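Local coordinates for protein putative fimbrium tip subunit Fim1C (Bacteroides ovatus, PDB 4EPS) that probably forms part of the tip of a fimbrium, a filamentous cell-surface appendage that mediates adhesion and biofilm formation, at residues S471-E474 / M480-V483. Sequence-based numbering, arbitrary orientation.
Sequences SSTE and MYIV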
loop_
_atom_site.group_PDB
_atom_site.type_symbol
_atom_site.label_atom_id
_atom_site.label_comp_id
_atom_site.label_asym_id
_atom_site.label_seq_id
_atom_site.Cartn_x
_atom_site.Cartn_y
_atom_site.Cartn_z
ATOM N N SER A 471 -8.767 -33.692 -10.960
ATOM C CA SER A 471 -7.980 -32.703 -11.684
ATOM C C SER A 471 -8.347 -32.841 -13.165
ATOM O O SER A 471 -9.011 -33.820 -13.556
ATOM C CB SER A 471 -6.477 -32.884 -11.476
ATOM O OG SER A 471 -5.989 -33.917 -12.322
ATOM N N SER A 472 -7.898 -31.888 -13.983
ATOM C CA SER A 472 -8.110 -31.948 -15.428
ATOM C C SER A 472 -6.896 -32.621 -16.112
ATOM O O SER A 472 -6.825 -32.644 -17.344
ATOM C CB SER A 472 -8.328 -30.549 -15.994
ATOM O OG SER A 472 -7.255 -29.696 -15.614
ATOM N N THR A 473 -5.947 -33.168 -15.311
ATOM C CA THR A 473 -4.739 -33.837 -15.819
ATOM C C THR A 473 -5.059 -35.324 -16.064
ATOM O O THR A 473 -5.461 -36.039 -15.144
ATOM C CB THR A 473 -3.580 -33.621 -14.821
ATOM O OG1 THR A 473 -3.466 -32.206 -14.572
ATOM C CG2 THR A 473 -2.240 -34.186 -15.350
ATOM N N GLU A 474 -4.879 -35.779 -17.310
ATOM C CA GLU A 474 -5.230 -37.137 -17.684
ATOM C C GLU A 474 -4.099 -38.124 -17.404
ATOM O O GLU A 474 -2.926 -37.808 -17.643
ATOM C CB GLU A 474 -5.598 -37.171 -19.181
ATOM C CG GLU A 474 -6.222 -38.490 -19.614
ATOM C CD GLU A 474 -6.539 -38.572 -21.091
ATOM O OE1 GLU A 474 -5.614 -38.344 -21.905
ATOM O OE2 GLU A 474 -7.690 -38.934 -21.434
HETATM N N MSE A 480 -8.056 -40.187 -14.643
HETATM C CA MSE A 480 -7.550 -38.840 -14.432
HETATM C C MSE A 480 -6.586 -38.893 -13.256
HETATM O O MSE A 480 -6.634 -39.824 -12.459
HETATM C CB MSE A 480 -8.704 -37.840 -14.072
HETATM C CG MSE A 480 -9.830 -37.755 -15.101
HETATM SE SE MSE A 480 -9.177 -37.235 -16.835
HETATM C CE MSE A 480 -8.720 -35.417 -16.500
ATOM N N TYR A 481 -5.756 -37.873 -13.101
ATOM C CA TYR A 481 -5.005 -37.681 -11.866
ATOM C C TYR A 481 -5.992 -37.127 -10.824
ATOM O O TYR A 481 -6.837 -36.269 -11.157
ATOM C CB TYR A 481 -3.851 -36.681 -12.068
ATOM C CG TYR A 481 -2.626 -37.311 -12.687
ATOM C CD1 TYR A 481 -2.590 -37.633 -14.040
ATOM C CD2 TYR A 481 -1.489 -37.570 -11.924
ATOM C CE1 TYR A 481 -1.453 -38.197 -14.620
ATOM C CE2 TYR A 481 -0.329 -38.091 -12.504
ATOM C CZ TYR A 481 -0.331 -38.434 -13.845
ATOM O OH TYR A 481 0.786 -38.985 -14.414
ATOM N N ILE A 482 -5.900 -37.617 -9.587
ATOM C CA ILE A 482 -6.745 -37.161 -8.473
ATOM C C ILE A 482 -5.814 -36.723 -7.355
ATOM O O ILE A 482 -4.737 -37.313 -7.175
ATOM C CB ILE A 482 -7.753 -38.269 -8.026
ATOM C CG1 ILE A 482 -7.044 -39.682 -7.936
ATOM C CG2 ILE A 482 -8.991 -38.261 -8.971
ATOM C CD1 ILE A 482 -7.864 -40.846 -7.164
ATOM N N VAL A 483 -6.221 -35.703 -6.614
ATOM C CA VAL A 483 -5.368 -35.131 -5.594
ATOM C C VAL A 483 -5.933 -35.407 -4.205
ATOM O O VAL A 483 -7.133 -35.263 -3.961
ATOM C CB VAL A 483 -5.144 -33.601 -5.848
ATOM C CG1 VAL A 483 -4.367 -32.939 -4.707
ATOM C CG2 VAL A 483 -4.399 -33.392 -7.175
#
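Y481 is gripped through both its backbone polar atoms by residues 471-474, which pair with 480-483 as the two antiparallel arms of a β-hairpin. Its N reaches T473 O at 2.8 Å in an almost perfectly straight bond, while Y481 O accepts from S471 N at 3.2 Å, a more bent bond lying in the carbonyl plane. Between these two bonds the first strand turns a corner at S472, and E474 and M480 then form a non-hydrogen-bonded pair with CA atoms 4.3 Å apart.

The S471 hydroxyl bridges the corner. With chi1 at 81°, OG sits between its own N and carbonyl carbon, where it donates to Y481 O at 2.8 Å from above the carbonyl plane and accepts from T473 N at 3.1 Å, closing an ST turn. Replacing this serine by alanine is likely to leave T473 N without this acceptor and Y481 O with one donor fewer, slackening the corner.

The selenomethionine M480 bends at chi2 and chi3, bringing CE against the backbone of the corner, 3.4 Å from S471 O and beside S472 C. The T473 and Y481 side chains cross obliquely, CG2 meeting CD1 at 3.7 Å, and T473 O and E474 O lie at the ring's edge, near its plane.

The buried E474 carboxylate forms a salt bridge with K498 and accepts hydrogen bonds from the backbone N atoms of I354 and H355. Helix 434-438 packs on S471 and Y481, and strand 490-497 completes the three-stranded antiparallel sheet beyond 479-485.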